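Local coordinates for protein pngf-ii (PDB 4R4X) that probably cleaves N-linked glycans from glycoproteins as a prokaryotic peptide:N-glycosidase of the PNGase F family, at residues A[51-56]-A[125-130]. Sequence-based numbering, arbitrary orientation.
Sequences NEINRK and PSILGQ. With ZN (zinc ion), chain B.
Gln130 meets Ile53 along its chain and Arg55 at its amide oxygen. Gln130 CB lies 3.9 Å from Ile53 CD1, and CG rests against the same methyl. The chain then bends at CD (chi2 -83°), where Ile53 CD1 touches the amide carbon and comes nearest to OE1 of Gln130, at 3.6 Å. At the tip the two amide atoms part company. OE1 of Gln130 takes a 2.7 Å hydrogen bond from NH2 of Arg55, the donor lying nearly in line with the C=O bond and the oxygen at the edge of the guanidinium, close to its plane. NE2 of Gln130 turns back into its own loop and donates to Ser126 O at 2.8 Å, an almost straight bond (175°) that fixes the rotation of the amide. Arg55 adds a second bond, NH1 to the backbone O of Gln130 at 2.8 Å, approaching from above the carbonyl plane; the two nitrogens thus grip one residue by two oxygens, with guanidinium and amide planes only 21° apart. CG2 of Ile53 packs on one guanidinium face, toward its rim. The contact lies in the N-terminal domain, where the end of strand 48-54 meets the loop joining strands 109-116 and 134-140. That loop makes a type II beta turn from Ile127 to Gln130, with Gly129 at positive phi; the side chain of Gln83 hydrogen-bonds to Gly129 N through OE1 and to Ile127 O through NE2. Beside the polar pair, CD1 of Ile127 reaches CD1 of Ile53 at 4.3 Å, and its side chain also touches Val60 of strand 59-65. Glu52 turns from the loop and binds a zinc ion through OE1 and OE2, with Asp159 as another ligand. Past the strand, Asn54 OD1 accepts from Lys56 N in an Asx turn around Arg55.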
loop_
_atom_site.group_PDB
_atom_site.type_symbol
_atom_site.label_atom_id
_atom_site.label_comp_id
_atom_site.label_asym_id
_atom_site.label_seq_id
_atom_site.Cartn_x
_atom_site.Cartn_y
_atom_site.Cartn_z
ATOM N N ASN A 51 -16.073 16.102 -20.377
ATOM C CA ASN A 51 -15.416 17.339 -20.762
ATOM C C ASN A 51 -16.454 18.353 -21.298
ATOM O O ASN A 51 -17.429 17.977 -21.926
ATOM C CB ASN A 51 -14.349 16.970 -21.791
ATOM C CG ASN A 51 -13.567 18.157 -22.284
ATOM O OD1 ASN A 51 -12.499 18.474 -21.749
ATOM N ND2 ASN A 51 -14.065 18.803 -23.321
ATOM N N GLU A 52 -16.265 19.638 -21.018
ATOM C CA GLU A 52 -17.109 20.679 -21.591
ATOM C C GLU A 52 -16.242 21.835 -22.030
ATOM O O GLU A 52 -15.295 22.208 -21.335
ATOM C CB GLU A 52 -18.149 21.187 -20.600
ATOM C CG GLU A 52 -19.178 20.144 -20.195
ATOM C CD GLU A 52 -20.402 20.734 -19.504
ATOM O OE1 GLU A 52 -20.331 21.881 -19.016
ATOM O OE2 GLU A 52 -21.449 20.049 -19.448
ATOM N N ILE A 53 -16.567 22.391 -23.190
ATOM C CA ILE A 53 -15.830 23.499 -23.756
ATOM C C ILE A 53 -16.773 24.664 -23.891
ATOM O O ILE A 53 -17.842 24.506 -24.451
ATOM C CB ILE A 53 -15.287 23.161 -25.153
ATOM C CG1 ILE A 53 -14.335 21.975 -25.041
ATOM C CG2 ILE A 53 -14.619 24.391 -25.760
ATOM C CD1 ILE A 53 -13.628 21.585 -26.318
ATOM N N ASN A 54 -16.349 25.815 -23.377
ATOM C CA ASN A 54 -17.048 27.072 -23.527
ATOM C C ASN A 54 -16.515 27.703 -24.798
ATOM O O ASN A 54 -15.340 28.031 -24.870
ATOM C CB ASN A 54 -16.769 27.970 -22.318
ATOM C CG ASN A 54 -17.451 29.326 -22.428
ATOM O OD1 ASN A 54 -17.800 29.775 -23.523
ATOM N ND2 ASN A 54 -17.648 29.978 -21.292
ATOM N N ARG A 55 -17.356 27.804 -25.816
ATOM C CA ARG A 55 -16.874 28.214 -27.131
ATOM C C ARG A 55 -16.638 29.736 -27.220
ATOM O O ARG A 55 -15.991 30.196 -28.150
ATOM C CB ARG A 55 -17.840 27.752 -28.217
ATOM C CG ARG A 55 -17.925 26.244 -28.383
ATOM C CD ARG A 55 -16.629 25.638 -28.926
ATOM N NE ARG A 55 -16.712 24.179 -29.003
ATOM C CZ ARG A 55 -15.679 23.386 -29.325
ATOM N NH1 ARG A 55 -14.490 23.892 -29.655
ATOM N NH2 ARG A 55 -15.838 22.082 -29.386
ATOM N N LYS A 56 -17.133 30.495 -26.242
ATOM C CA LYS A 56 -16.903 31.960 -26.197
ATOM C C LYS A 56 -15.440 32.285 -25.894
ATOM O O LYS A 56 -14.868 33.205 -26.464
ATOM C CB LYS A 56 -17.795 32.630 -25.139
ATOM C CG LYS A 56 -19.186 33.071 -25.588
ATOM C CD LYS A 56 -19.928 32.055 -26.456
ATOM C CE LYS A 56 -19.793 32.392 -27.943
ATOM N NZ LYS A 56 -20.055 31.245 -28.860
ATOM N N PRO A 125 -14.613 13.394 -30.937
ATOM C CA PRO A 125 -14.638 12.253 -30.003
ATOM C C PRO A 125 -13.522 12.288 -28.962
ATOM O O PRO A 125 -13.487 11.426 -28.067
ATOM C CB PRO A 125 -14.469 11.052 -30.950
ATOM C CG PRO A 125 -13.586 11.597 -32.028
ATOM C CD PRO A 125 -14.056 13.014 -32.246
ATOM N N SER A 126 -12.606 13.255 -29.081
ATOM C CA SER A 126 -11.533 13.457 -28.101
ATOM C C SER A 126 -11.198 14.952 -28.058
ATOM O O SER A 126 -11.754 15.737 -28.806
ATOM C CB SER A 126 -10.281 12.635 -28.464
ATOM O OG SER A 126 -9.609 13.202 -29.577
ATOM N N ILE A 127 -10.279 15.349 -27.203
ATOM C CA ILE A 127 -9.868 16.771 -27.170
ATOM C C ILE A 127 -9.158 17.252 -28.477
ATOM O O ILE A 127 -9.162 18.462 -28.798
ATOM C CB ILE A 127 -8.947 17.010 -25.962
ATOM C CG1 ILE A 127 -8.803 18.514 -25.654
ATOM C CG2 ILE A 127 -7.596 16.342 -26.192
ATOM C CD1 ILE A 127 -10.094 19.240 -25.352
ATOM N N LEU A 128 -8.542 16.322 -29.217
ATOM C CA LEU A 128 -7.740 16.692 -30.388
ATOM C C LEU A 128 -8.580 17.214 -31.535
ATOM O O LEU A 128 -9.559 16.592 -31.934
ATOM C CB LEU A 128 -6.905 15.523 -30.884
ATOM C CG LEU A 128 -5.857 15.019 -29.897
ATOM C CD1 LEU A 128 -5.134 13.818 -30.480
ATOM C CD2 LEU A 128 -4.891 16.121 -29.500
ATOM N N GLY A 129 -8.206 18.382 -32.043
ATOM C CA GLY A 129 -8.893 18.994 -33.180
ATOM C C GLY A 129 -10.144 19.796 -32.893
ATOM O O GLY A 129 -10.790 20.271 -33.837
ATOM N N GLN A 130 -10.485 19.964 -31.607
ATOM C CA GLN A 130 -11.730 20.613 -31.196
ATOM C C GLN A 130 -11.826 22.063 -31.613
ATOM O O GLN A 130 -12.913 22.607 -31.623
ATOM C CB GLN A 130 -11.860 20.610 -29.676
ATOM C CG GLN A 130 -12.136 19.257 -29.077
ATOM C CD GLN A 130 -13.590 18.881 -29.103
ATOM O OE1 GLN A 130 -14.488 19.729 -29.232
ATOM N NE2 GLN A 130 -13.842 17.596 -28.948
HETATM ZN ZN ZN B . -22.540 22.301 -19.174
#